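PDB 4OVY: haloacid dehalogenase domain protein hydrolase from Planctomyces limnophilus, which is probably a hydrolase of the haloacid dehalogenase superfamily, perhaps a phosphatase, and binds a calcium ion. Local coordinates for residues A[37-42]-A[153-158]; A[142-147]-A[174-179]; A[163-168]-A[181-186]; A[214-219]-A[239-244]; A[228-233]-A[251-256]. All coordinates share one frame; numbering follows the deposited sequence.

Contact 1 of 5, residues A[37-42]-A[153-158]; sequences RIVTFD and HEFKTF. With CA (calcium ion), chain J.
Arg37 NH1 is gripped twice: it donates to the backbone oxygen of His153 (NH1 to O 2.9 Å), which lies in the guanidinium plane, and to a water that in turn donates to Glu154 OE2. That carboxylate oxygen stands well out of the guanidinium plane, 4.5 Å from Arg37 NH1, so charge alone acts directly between the two groups. The arginine NE is bonded to Val32 O. Glu154, with positive phi, is the C-prime residue of the Schellman motif ending helix 141-152. At the root of the arginine, CB sits over one face of the Phe155 ring in a CH-pi contact, 4.0 Å from the centroid. Strands 38-41 and 156-161 then run parallel as neighbours in the central sheet of the HAD fold. Lys156 N bonds Arg37 O at 2.8 Å, and Val39 N to Lys156 O, Phe158 N to Val39 O and Phe41 N to Phe158 O continue the ladder. Ile38 CG2 meets Phe158 CD1 on one face. On the other, Val39 CG1, between the backbone N and the carbonyl carbon (chi1 57°), touches Thr157 CG2 at 3.7 Å. Just beyond the strand, Asp42 OD2 binds the calcium ion at 2.3 Å, while OD1 pairs with Lys216.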
# COMPACT_ATOMS: atom_id res chain seq x y z
N ARG A 37 15.56 2.29 2.08
CA ARG A 37 15.78 3.29 1.03
C ARG A 37 14.51 3.57 0.23
O ARG A 37 14.36 3.13 -0.91
CB ARG A 37 16.91 2.84 0.11
CG ARG A 37 18.24 2.72 0.85
CD ARG A 37 19.36 2.30 -0.08
NE ARG A 37 20.51 1.86 0.70
CZ ARG A 37 21.56 1.21 0.22
NH1 ARG A 37 21.65 0.91 -1.08
NH2 ARG A 37 22.52 0.84 1.05
N ILE A 38 13.60 4.30 0.86
CA ILE A 38 12.32 4.67 0.27
C ILE A 38 12.41 6.12 -0.18
O ILE A 38 12.82 6.99 0.61
CB ILE A 38 11.18 4.57 1.31
CG1 ILE A 38 11.09 3.16 1.90
CG2 ILE A 38 9.85 5.01 0.71
CD1 ILE A 38 11.03 2.06 0.87
N VAL A 39 12.02 6.37 -1.43
CA VAL A 39 11.95 7.73 -1.97
C VAL A 39 10.57 7.96 -2.58
O VAL A 39 10.05 7.10 -3.30
CB VAL A 39 13.08 8.03 -2.99
CG1 VAL A 39 13.07 7.03 -4.13
CG2 VAL A 39 12.96 9.45 -3.52
N THR A 40 9.98 9.12 -2.29
CA THR A 40 8.64 9.46 -2.75
C THR A 40 8.66 10.68 -3.67
O THR A 40 9.32 11.68 -3.40
CB THR A 40 7.67 9.72 -1.58
OG1 THR A 40 8.22 10.72 -0.70
CG2 THR A 40 7.41 8.45 -0.82
N PHE A 41 7.91 10.57 -4.76
CA PHE A 41 7.77 11.63 -5.76
C PHE A 41 6.30 11.99 -5.92
O PHE A 41 5.45 11.11 -6.05
CB PHE A 41 8.25 11.14 -7.13
CG PHE A 41 9.72 10.85 -7.20
CD1 PHE A 41 10.22 9.62 -6.79
CD2 PHE A 41 10.60 11.79 -7.70
CE1 PHE A 41 11.57 9.35 -6.86
CE2 PHE A 41 11.96 11.52 -7.77
CZ PHE A 41 12.44 10.30 -7.35
N ASP A 42 6.00 13.28 -5.95
CA ASP A 42 4.75 13.72 -6.55
C ASP A 42 4.81 13.40 -8.05
O ASP A 42 5.90 13.18 -8.61
CB ASP A 42 4.54 15.21 -6.33
CG ASP A 42 3.10 15.65 -6.55
OD1 ASP A 42 2.19 14.82 -6.76
OD2 ASP A 42 2.87 16.86 -6.50
N HIS A 153 20.78 2.16 -7.21
CA HIS A 153 21.34 2.16 -5.86
C HIS A 153 20.39 1.57 -4.82
O HIS A 153 20.53 1.83 -3.62
CB HIS A 153 21.78 3.58 -5.50
CG HIS A 153 22.97 4.03 -6.28
ND1 HIS A 153 22.87 4.47 -7.58
CD2 HIS A 153 24.28 4.07 -5.97
CE1 HIS A 153 24.08 4.78 -8.03
NE2 HIS A 153 24.95 4.55 -7.06
N GLU A 154 19.45 0.75 -5.30
CA GLU A 154 18.56 -0.07 -4.48
C GLU A 154 17.55 0.75 -3.66
O GLU A 154 17.09 0.29 -2.63
CB GLU A 154 19.36 -1.04 -3.59
CG GLU A 154 20.34 -1.91 -4.40
CD GLU A 154 20.88 -3.09 -3.60
OE1 GLU A 154 20.15 -4.08 -3.41
OE2 GLU A 154 22.06 -3.03 -3.17
N PHE A 155 17.18 1.93 -4.15
CA PHE A 155 16.01 2.65 -3.61
C PHE A 155 14.75 2.08 -4.21
O PHE A 155 14.75 1.65 -5.36
CB PHE A 155 16.03 4.14 -3.98
CG PHE A 155 16.97 4.97 -3.17
CD1 PHE A 155 18.34 4.86 -3.34
CD2 PHE A 155 16.48 5.90 -2.26
CE1 PHE A 155 19.21 5.64 -2.60
CE2 PHE A 155 17.35 6.68 -1.51
CZ PHE A 155 18.71 6.54 -1.68
N LYS A 156 13.66 2.08 -3.44
CA LYS A 156 12.32 1.82 -3.95
C LYS A 156 11.64 3.16 -4.20
O LYS A 156 11.46 3.95 -3.27
CB LYS A 156 11.47 1.01 -2.97
CG LYS A 156 11.93 -0.42 -2.79
CD LYS A 156 11.09 -1.17 -1.76
CE LYS A 156 9.84 -1.80 -2.36
NZ LYS A 156 9.41 -3.01 -1.58
N THR A 157 11.26 3.39 -5.45
CA THR A 157 10.70 4.66 -5.88
C THR A 157 9.18 4.58 -5.86
O THR A 157 8.60 3.75 -6.55
CB THR A 157 11.15 5.00 -7.32
OG1 THR A 157 10.83 3.92 -8.20
CG2 THR A 157 12.66 5.26 -7.37
N PHE A 158 8.54 5.43 -5.05
CA PHE A 158 7.09 5.51 -4.96
C PHE A 158 6.57 6.83 -5.54
O PHE A 158 7.22 7.88 -5.42
CB PHE A 158 6.63 5.46 -3.50
CG PHE A 158 6.68 4.10 -2.87
CD1 PHE A 158 7.89 3.56 -2.46
CD2 PHE A 158 5.50 3.40 -2.62
CE1 PHE A 158 7.93 2.32 -1.84
CE2 PHE A 158 5.54 2.16 -2.01
CZ PHE A 158 6.76 1.62 -1.62
CA CA J . 2.43 18.66 -7.88
O HOH W 1 23.52 -0.61 -2.45
O HOH W 2 1.65 18.69 -5.17
O HOH W 3 0.85 19.90 -8.46

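Contact 2 of 5, residues A[142-147]-A[174-179]; sequences PMLELL and EVYGIP
The two backbones come nearest at Leu144 and Tyr176, CA to CA 6.5 Å, where the flank of helix 141-152 faces the C-terminal end of helix 172-176 and the chain that leaves it through Gly177 at positive phi. Both helices belong to the helical layer on one side of the central HAD sheet: Leu147 also rests on Phe41 and Thr157, and Tyr176 and Ile178 on Ile159. No hydrogen bond joins the segments; the contact is made by methyl groups, one aromatic ring and two carbonyl oxygens. Leu144 sends CD2 to the edge of the Tyr176 ring, in its plane, 3.9 Å from CD1, and the two side chains cross at about a right angle. The same methyl lies 3.7 Å from Val175 O. One face of the ring is covered from within its own helix by Val175 CG1, set toward the rim, so edge and face are packed by different residues. The phenol end points on toward the calcium site, and its OH makes a weak hydrogen bond with Asn43 OD1. About one helical turn after Leu144, Leu147 divides its two methyls between neighbours. Its CG stands beside the backbone N (chi1 -72°), and from there CD1 reaches 4.1 Å from Tyr176 CB and 3.7 Å from Tyr176 O. This oxygen is not left to the methyl alone, since Arg151 NH2 donates to it. The other branch, Leu147 CD2, crosses the end of Ile178 and touches CD1 at 4.1 Å.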
# COMPACT_ATOMS: atom_id res chain seq x y z
N PRO A 142 15.07 14.31 -17.30
CA PRO A 142 15.96 14.30 -16.15
C PRO A 142 15.41 13.52 -14.95
O PRO A 142 16.18 12.93 -14.19
CB PRO A 142 16.13 15.79 -15.82
CG PRO A 142 15.87 16.48 -17.11
CD PRO A 142 14.78 15.68 -17.75
N MSE A 143 14.09 13.51 -14.78
CA MSE A 143 13.49 12.76 -13.67
C MSE A 143 13.49 11.28 -13.98
O MSE A 143 13.63 10.47 -13.08
CB MSE A 143 12.09 13.27 -13.35
CG MSE A 143 12.10 14.73 -12.92
SE MSE A 143 13.11 15.02 -11.24
CE MSE A 143 11.78 14.21 -10.04
N LEU A 144 13.34 10.90 -15.25
CA LEU A 144 13.48 9.49 -15.62
C LEU A 144 14.89 8.99 -15.28
O LEU A 144 15.06 7.87 -14.79
CB LEU A 144 13.22 9.29 -17.11
CG LEU A 144 11.83 9.65 -17.65
CD1 LEU A 144 11.77 9.26 -19.13
CD2 LEU A 144 10.73 8.98 -16.85
N GLU A 145 15.89 9.82 -15.55
CA GLU A 145 17.27 9.51 -15.18
C GLU A 145 17.43 9.37 -13.67
O GLU A 145 18.09 8.45 -13.20
CB GLU A 145 18.22 10.57 -15.73
CG GLU A 145 18.33 10.54 -17.24
CD GLU A 145 19.05 11.74 -17.82
OE1 GLU A 145 19.67 12.51 -17.04
OE2 GLU A 145 18.99 11.91 -19.06
N LEU A 146 16.81 10.28 -12.92
CA LEU A 146 16.89 10.24 -11.46
C LEU A 146 16.25 8.97 -10.91
O LEU A 146 16.83 8.32 -10.05
CB LEU A 146 16.24 11.49 -10.86
CG LEU A 146 16.18 11.55 -9.33
CD1 LEU A 146 17.57 11.41 -8.71
CD2 LEU A 146 15.54 12.85 -8.91
N LEU A 147 15.07 8.62 -11.41
CA LEU A 147 14.41 7.37 -11.01
C LEU A 147 15.31 6.14 -11.24
O LEU A 147 15.46 5.30 -10.35
CB LEU A 147 13.09 7.20 -11.76
CG LEU A 147 11.95 8.13 -11.33
CD1 LEU A 147 10.85 8.09 -12.38
CD2 LEU A 147 11.41 7.75 -9.96
N GLU A 174 5.22 1.22 -17.24
CA GLU A 174 5.87 1.41 -18.54
C GLU A 174 6.63 2.73 -18.62
O GLU A 174 7.74 2.78 -19.15
CB GLU A 174 4.84 1.37 -19.68
CG GLU A 174 5.45 1.47 -21.07
CD GLU A 174 4.49 2.02 -22.13
OE1 GLU A 174 3.25 1.94 -21.93
OE2 GLU A 174 4.97 2.52 -23.17
N VAL A 175 6.03 3.79 -18.10
CA VAL A 175 6.55 5.15 -18.31
C VAL A 175 7.63 5.52 -17.31
O VAL A 175 8.67 6.06 -17.70
CB VAL A 175 5.40 6.18 -18.29
CG1 VAL A 175 5.93 7.60 -18.35
CG2 VAL A 175 4.44 5.93 -19.46
N TYR A 176 7.39 5.23 -16.03
CA TYR A 176 8.30 5.60 -14.94
C TYR A 176 9.08 4.43 -14.35
O TYR A 176 10.00 4.65 -13.55
CB TYR A 176 7.52 6.25 -13.78
CG TYR A 176 6.82 7.54 -14.11
CD1 TYR A 176 7.47 8.56 -14.80
CD2 TYR A 176 5.51 7.78 -13.67
CE1 TYR A 176 6.83 9.76 -15.08
CE2 TYR A 176 4.87 8.98 -13.94
CZ TYR A 176 5.53 9.96 -14.64
OH TYR A 176 4.90 11.16 -14.91
N GLY A 177 8.71 3.20 -14.69
CA GLY A 177 9.30 2.02 -14.05
C GLY A 177 8.76 1.79 -12.65
O GLY A 177 9.39 1.09 -11.86
N ILE A 178 7.59 2.35 -12.34
CA ILE A 178 7.02 2.25 -11.02
C ILE A 178 5.78 1.36 -11.07
O ILE A 178 4.79 1.72 -11.73
CB ILE A 178 6.67 3.65 -10.47
CG1 ILE A 178 7.96 4.48 -10.34
CG2 ILE A 178 5.96 3.53 -9.13
CD1 ILE A 178 7.73 5.93 -9.98
N PRO A 179 5.82 0.20 -10.39
CA PRO A 179 4.70 -0.73 -10.43
C PRO A 179 3.52 -0.24 -9.60
O PRO A 179 3.69 0.62 -8.75
CB PRO A 179 5.29 -1.99 -9.81
CG PRO A 179 6.27 -1.48 -8.82
CD PRO A 179 6.86 -0.25 -9.44

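Contact 3 of 5, residues A[163-168]-A[181-186]; sequences AGIEFM and EQVIGS. With EDO (1,2-ethanediol), chain D.
Beside the calcium site, the turn from strand 156-161 into helix 165-168 is laid along the start of strand 183-195, joining Gly164 to Ser186 in a short parallel bridge. Ser186 N donates to Ala163 O at 2.9 Å, the donor tilted out of the carbonyl plane, and Ile165 N returns a bond to Ser186 O, also 2.9 Å and nearly straight at 173°. Gly164 is at the N-cap position, and the pairing ties the start of the helix to the sheet just after the end of strand 156-161, where HAD proteins as a rule carry motif II. Gly185 allows the close approach, for a CB there would clash with Ala163 O and Ile165 N. Ile165 extends CG1 anti to the backbone N (chi1 -164°), bringing it 4.0 Å from Val183 CG1, with CD1 3.3 Å from Val183 O. An alanine in place of Ile165 would probably open a gap beside Val183, where CG1 and CD1 now lie, and leave Ser186 O without the CG2 methyl beside it. Selenomethionine Met168 reaches the same valine, its CE 3.7 Å from Val183 CG1. A 1,2-ethanediol, probably from the crystallisation liquor, accepts from Gly185 N through O1 and donates from O2 to Gly185 O at 2.6 Å.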
# COMPACT_ATOMS: atom_id res chain seq x y z
N ALA A 163 -3.56 13.07 -7.34
CA ALA A 163 -4.36 12.53 -8.43
C ALA A 163 -4.84 11.13 -8.09
O ALA A 163 -4.37 10.50 -7.13
CB ALA A 163 -3.56 12.51 -9.73
N GLY A 164 -5.79 10.65 -8.88
CA GLY A 164 -6.36 9.33 -8.69
C GLY A 164 -5.34 8.24 -8.93
O GLY A 164 -4.68 8.19 -9.97
N ILE A 165 -5.24 7.35 -7.94
CA ILE A 165 -4.35 6.21 -7.99
C ILE A 165 -4.61 5.37 -9.26
O ILE A 165 -3.67 4.95 -9.94
CB ILE A 165 -4.47 5.40 -6.68
CG1 ILE A 165 -3.30 4.44 -6.49
CG2 ILE A 165 -5.79 4.65 -6.58
CD1 ILE A 165 -3.36 3.71 -5.17
N GLU A 166 -5.88 5.20 -9.62
CA GLU A 166 -6.26 4.39 -10.77
C GLU A 166 -6.15 5.11 -12.11
O GLU A 166 -6.22 4.47 -13.17
CB GLU A 166 -7.67 3.81 -10.57
CG GLU A 166 -7.80 2.89 -9.35
CD GLU A 166 -6.72 1.82 -9.25
OE1 GLU A 166 -6.23 1.32 -10.29
OE2 GLU A 166 -6.35 1.45 -8.11
N PHE A 167 -5.98 6.42 -12.07
CA PHE A 167 -5.62 7.17 -13.28
C PHE A 167 -4.15 6.92 -13.65
O PHE A 167 -3.81 6.93 -14.83
CB PHE A 167 -5.86 8.66 -13.11
CG PHE A 167 -5.58 9.45 -14.34
CD1 PHE A 167 -6.45 9.38 -15.43
CD2 PHE A 167 -4.43 10.22 -14.45
CE1 PHE A 167 -6.19 10.09 -16.59
CE2 PHE A 167 -4.16 10.93 -15.61
CZ PHE A 167 -5.04 10.86 -16.68
N MSE A 168 -3.29 6.74 -12.65
CA MSE A 168 -1.83 6.62 -12.89
C MSE A 168 -1.39 5.19 -13.09
O MSE A 168 -0.47 4.91 -13.87
CB MSE A 168 -1.07 7.21 -11.71
CG MSE A 168 -1.32 8.72 -11.60
SE MSE A 168 -0.36 9.46 -10.05
CE MSE A 168 -1.46 8.71 -8.61
N GLU A 181 1.85 -1.30 -7.05
CA GLU A 181 1.99 -1.38 -5.59
C GLU A 181 2.87 -0.26 -4.99
O GLU A 181 2.97 -0.16 -3.77
CB GLU A 181 2.47 -2.77 -5.14
CG GLU A 181 3.89 -3.16 -5.53
CD GLU A 181 4.01 -3.79 -6.91
OE1 GLU A 181 3.09 -3.65 -7.76
OE2 GLU A 181 5.05 -4.44 -7.14
N GLN A 182 3.49 0.55 -5.84
CA GLN A 182 4.30 1.68 -5.39
C GLN A 182 3.73 3.02 -5.85
O GLN A 182 4.44 4.03 -5.89
CB GLN A 182 5.75 1.50 -5.85
CG GLN A 182 6.41 0.35 -5.12
CD GLN A 182 7.83 0.05 -5.55
OE1 GLN A 182 8.56 0.88 -6.11
NE2 GLN A 182 8.24 -1.15 -5.26
N VAL A 183 2.45 3.01 -6.19
CA VAL A 183 1.73 4.23 -6.54
C VAL A 183 0.73 4.49 -5.41
O VAL A 183 -0.05 3.62 -5.05
CB VAL A 183 0.98 4.10 -7.87
CG1 VAL A 183 0.20 5.39 -8.16
CG2 VAL A 183 1.94 3.79 -9.01
N ILE A 184 0.81 5.68 -4.83
CA ILE A 184 -0.10 6.12 -3.78
C ILE A 184 -0.81 7.35 -4.32
O ILE A 184 -0.18 8.26 -4.86
CB ILE A 184 0.66 6.45 -2.49
CG1 ILE A 184 1.31 5.19 -1.92
CG2 ILE A 184 -0.25 7.08 -1.44
CD1 ILE A 184 2.32 5.47 -0.83
N GLY A 185 -2.13 7.36 -4.18
CA GLY A 185 -2.93 8.45 -4.72
C GLY A 185 -4.27 8.57 -4.03
O GLY A 185 -4.54 7.91 -3.03
N SER A 186 -5.11 9.43 -4.58
CA SER A 186 -6.48 9.56 -4.08
C SER A 186 -7.31 8.41 -4.65
O SER A 186 -6.99 7.87 -5.71
CB SER A 186 -7.08 10.90 -4.49
OG SER A 186 -6.37 11.97 -3.89
C1 EDO D . -3.72 5.79 -0.84
O1 EDO D . -3.12 5.30 -2.05
C2 EDO D . -5.21 5.44 -0.78
O2 EDO D . -5.93 5.98 -1.89

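Contact 4 of 5, residues A[214-219]-A[239-244]; sequences AGKPVG and YEMLEY
Pro217 makes the tight part of this contact, its ring set against Glu240 and Tyr244, whereas the end of Glu240 lies over Ala214 at the partly exposed margin, close but without a hydrogen bond. Pro217 CG lies 3.6 Å from Glu240 O and 3.7 Å from Glu240 CB. Its CB sits over one face of the Tyr244 ring, a CH-pi contact 4.3 Å from the centroid and 25° off the normal. Farther in, Lys216 CB meets Met241 CB at 4.0 Å. The short segments of helices 215-223 and 239-246 approach to 8.0 Å between axes at 54°, both packed on the same side of the HAD sheet, with no hydrogen bond between them. From this junction the extended Lys216 chain runs to the calcium site, where NZ makes a salt bridge with Asp238 and donates to Val160 O, consistent with the motif III lysine of the superfamily. At that partly exposed margin, Glu240 bends at chi2 (93°), which brings CD to 3.4 Å from Ala214 N; CG packs on Ala214 CA. An alanine in place of Glu240 would probably leave Ala214 uncovered on this side, its backbone N without the carboxylate that now lies against it. Tyr192 of the second subunit packs on both Pro217 and Glu240.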
# COMPACT_ATOMS: atom_id res chain seq x y z
N ALA A 214 -1.58 17.61 4.02
CA ALA A 214 -1.28 16.79 5.19
C ALA A 214 -1.74 15.34 5.04
O ALA A 214 -1.40 14.50 5.87
CB ALA A 214 -1.87 17.42 6.46
N GLY A 215 -2.52 15.05 3.99
CA GLY A 215 -2.84 13.69 3.64
C GLY A 215 -1.64 12.88 3.17
O GLY A 215 -1.64 11.66 3.29
N LYS A 216 -0.61 13.53 2.62
CA LYS A 216 0.51 12.77 2.03
C LYS A 216 1.31 11.97 3.07
O LYS A 216 1.57 10.79 2.85
CB LYS A 216 1.40 13.65 1.13
CG LYS A 216 0.70 14.08 -0.15
CD LYS A 216 1.64 14.58 -1.24
CE LYS A 216 0.87 14.93 -2.50
NZ LYS A 216 1.75 15.12 -3.68
N PRO A 217 1.68 12.59 4.20
CA PRO A 217 2.34 11.78 5.23
C PRO A 217 1.46 10.65 5.76
O PRO A 217 1.96 9.58 6.12
CB PRO A 217 2.68 12.79 6.32
CG PRO A 217 2.74 14.10 5.63
CD PRO A 217 1.72 14.03 4.52
N VAL A 218 0.15 10.87 5.80
CA VAL A 218 -0.78 9.82 6.22
C VAL A 218 -0.79 8.68 5.20
O VAL A 218 -0.72 7.50 5.57
CB VAL A 218 -2.20 10.38 6.43
CG1 VAL A 218 -3.19 9.27 6.68
CG2 VAL A 218 -2.22 11.37 7.59
N GLY A 219 -0.89 9.01 3.92
CA GLY A 219 -0.90 7.98 2.88
C GLY A 219 0.41 7.19 2.88
O GLY A 219 0.41 5.96 2.79
N TYR A 239 4.21 20.21 0.78
CA TYR A 239 4.90 20.76 1.95
C TYR A 239 5.03 19.74 3.08
O TYR A 239 6.12 19.52 3.59
CB TYR A 239 4.19 22.02 2.48
CG TYR A 239 4.99 22.85 3.46
CD1 TYR A 239 5.21 22.41 4.76
CD2 TYR A 239 5.50 24.10 3.10
CE1 TYR A 239 5.93 23.17 5.67
CE2 TYR A 239 6.22 24.87 4.01
CZ TYR A 239 6.43 24.39 5.29
OH TYR A 239 7.15 25.14 6.21
N GLU A 240 3.92 19.12 3.47
CA GLU A 240 3.94 18.16 4.57
C GLU A 240 4.75 16.90 4.24
O GLU A 240 5.45 16.39 5.10
CB GLU A 240 2.52 17.79 5.02
CG GLU A 240 1.78 18.94 5.72
CD GLU A 240 0.92 19.79 4.80
OE1 GLU A 240 1.14 19.79 3.56
OE2 GLU A 240 0.02 20.48 5.33
N MSE A 241 4.68 16.42 3.00
CA MSE A 241 5.50 15.28 2.59
C MSE A 241 6.98 15.59 2.77
O MSE A 241 7.72 14.80 3.35
CB MSE A 241 5.20 14.84 1.15
CG MSE A 241 6.18 13.76 0.71
SE MSE A 241 5.81 13.17 -1.13
CE MSE A 241 6.38 14.79 -2.11
N LEU A 242 7.43 16.74 2.27
CA LEU A 242 8.84 17.12 2.38
C LEU A 242 9.26 17.31 3.84
O LEU A 242 10.31 16.84 4.27
CB LEU A 242 9.12 18.39 1.57
CG LEU A 242 8.93 18.28 0.05
CD1 LEU A 242 8.87 19.66 -0.60
CD2 LEU A 242 10.02 17.45 -0.58
N GLU A 243 8.40 17.98 4.61
CA GLU A 243 8.67 18.23 6.03
C GLU A 243 8.80 16.92 6.83
O GLU A 243 9.71 16.76 7.66
CB GLU A 243 7.55 19.09 6.61
CG GLU A 243 7.73 19.53 8.05
CD GLU A 243 6.65 20.51 8.46
OE1 GLU A 243 5.47 20.11 8.48
OE2 GLU A 243 6.98 21.68 8.74
N TYR A 244 7.90 15.98 6.55
CA TYR A 244 7.89 14.68 7.19
C TYR A 244 9.22 13.96 6.96
O TYR A 244 9.75 13.31 7.87
CB TYR A 244 6.71 13.86 6.63
CG TYR A 244 6.58 12.45 7.15
CD1 TYR A 244 6.55 12.17 8.51
CD2 TYR A 244 6.44 11.38 6.27
CE1 TYR A 244 6.42 10.87 8.98
CE2 TYR A 244 6.31 10.08 6.72
CZ TYR A 244 6.29 9.83 8.08
OH TYR A 244 6.15 8.54 8.53

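Contact 5 of 5, residues A[228-233]-A[251-256]; sequences PVMAVG and NGLGLI
Leu255 CD1 is the apolar centre, touched by the selenomethionine Met230 CE at 3.8 Å and Val232 CG2 at 4.2 Å. Met230 reaches it with a fully extended chain, CG anti to the backbone N (chi1 -176°), and the side chains slant across each other. Nearer the backbone, Met230 CG packs on Leu253 CB. Helix 11-24 covers this face, with Ala12 and Ile16 on Leu255 and Tyr19 on Leu253. Ala231 and Ile256 occupy the reverse face, where Gly233 and Gly254 bring no side chain and helix 239-246 packs. Between the faces runs the parallel ladder: Leu253 N to Val229 O (3.1 Å), Ala231 N to Leu253 O, Leu255 N to Ala231 O and Gly233 N to Leu255 O (3.0 Å), the last nearly straight at 169°. CA-H...O contacts lie between these bonds, such as Met230 CA to Leu253 O at 3.2 Å. At the entry to the ladder Gly252 lies so close that a CB would strike Val229 O; at the exit Gly233 precedes the calcium ligand Asn234. Strand 230-233, helix 239-246 and strand 253-260 form a beta-alpha-beta unit, the repeating element of the Rossmann-like HAD core, with the C-terminal end of strand 230-233 beside the metal.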
# COMPACT_ATOMS: atom_id res chain seq x y z
N PRO A 228 10.02 7.97 4.43
CA PRO A 228 11.00 7.97 3.33
C PRO A 228 12.28 8.72 3.71
O PRO A 228 12.25 9.61 4.56
CB PRO A 228 10.26 8.70 2.19
CG PRO A 228 8.80 8.54 2.52
CD PRO A 228 8.74 8.58 4.02
N VAL A 229 13.39 8.36 3.07
CA VAL A 229 14.65 9.07 3.29
C VAL A 229 14.89 10.18 2.27
O VAL A 229 15.82 10.98 2.40
CB VAL A 229 15.85 8.10 3.33
CG1 VAL A 229 15.62 7.04 4.40
CG2 VAL A 229 16.09 7.48 1.96
N MSE A 230 14.03 10.25 1.25
CA MSE A 230 14.09 11.31 0.24
C MSE A 230 12.73 11.54 -0.33
O MSE A 230 11.91 10.63 -0.39
CB MSE A 230 15.08 10.86 -0.83
CG MSE A 230 15.34 11.90 -1.90
SE MSE A 230 16.73 11.15 -3.10
CE MSE A 230 16.47 12.36 -4.63
N ALA A 231 12.46 12.78 -0.74
CA ALA A 231 11.20 13.13 -1.39
C ALA A 231 11.41 14.27 -2.36
O ALA A 231 12.23 15.16 -2.12
CB ALA A 231 10.15 13.50 -0.36
N VAL A 232 10.67 14.23 -3.46
CA VAL A 232 10.69 15.28 -4.45
C VAL A 232 9.26 15.71 -4.77
O VAL A 232 8.39 14.88 -5.05
CB VAL A 232 11.40 14.85 -5.75
CG1 VAL A 232 11.57 16.04 -6.68
CG2 VAL A 232 12.74 14.19 -5.44
N GLY A 233 9.03 17.02 -4.72
CA GLY A 233 7.74 17.60 -5.04
C GLY A 233 7.93 18.86 -5.85
O GLY A 233 9.05 19.13 -6.32
N ASN A 251 16.63 13.19 8.93
CA ASN A 251 17.56 14.04 8.22
C ASN A 251 17.58 13.71 6.74
O ASN A 251 18.64 13.70 6.11
CB ASN A 251 18.97 13.93 8.81
CG ASN A 251 19.19 14.87 9.98
OD1 ASN A 251 20.09 14.68 10.80
ND2 ASN A 251 18.36 15.91 10.06
N GLY A 252 16.40 13.47 6.17
CA GLY A 252 16.33 13.08 4.77
C GLY A 252 16.49 14.26 3.83
O GLY A 252 16.62 15.41 4.27
N LEU A 253 16.48 13.97 2.53
CA LEU A 253 16.69 14.98 1.49
C LEU A 253 15.38 15.32 0.81
O LEU A 253 14.64 14.44 0.38
CB LEU A 253 17.70 14.46 0.45
CG LEU A 253 18.03 15.40 -0.72
CD1 LEU A 253 18.70 16.67 -0.23
CD2 LEU A 253 18.90 14.70 -1.75
N GLY A 254 15.08 16.61 0.72
CA GLY A 254 13.90 17.09 0.00
C GLY A 254 14.28 18.02 -1.14
O GLY A 254 15.13 18.91 -0.97
N LEU A 255 13.67 17.80 -2.29
CA LEU A 255 13.86 18.69 -3.43
C LEU A 255 12.55 19.20 -3.99
O LEU A 255 11.51 18.53 -3.88
CB LEU A 255 14.66 17.99 -4.54
CG LEU A 255 16.08 17.57 -4.11
CD1 LEU A 255 16.16 16.06 -4.00
CD2 LEU A 255 17.13 18.08 -5.09
N ILE A 256 12.62 20.37 -4.59
CA ILE A 256 11.47 21.02 -5.21
C ILE A 256 11.78 21.33 -6.68
O ILE A 256 12.80 21.95 -6.99
CB ILE A 256 11.13 22.34 -4.49
CG1 ILE A 256 10.64 22.04 -3.07
CG2 ILE A 256 10.08 23.13 -5.28
CD1 ILE A 256 10.55 23.27 -2.19

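In the fold
All five contacts are largely buried. Contacts 1 and 5 are parallel strand pairs of one sheet, joined because strands 38-41 and 230-233 are themselves neighbours; both rest on backbone ladders and run toward the calcium site, which contact 4 also reaches. Contact 3 reaches the other flank of that sheet through strand 183-195 and mixes two backbone bonds with side-chain packing. Contacts 2 and 4 pack helical segments on opposite sides of the sheet without a hydrogen bond across: Met143 of contact 2 packs on Phe41, Met241 of contact 4 beside Thr40. The second subunit reaches all but contact 5, and contacts 3 and 4 more than 1 and 2.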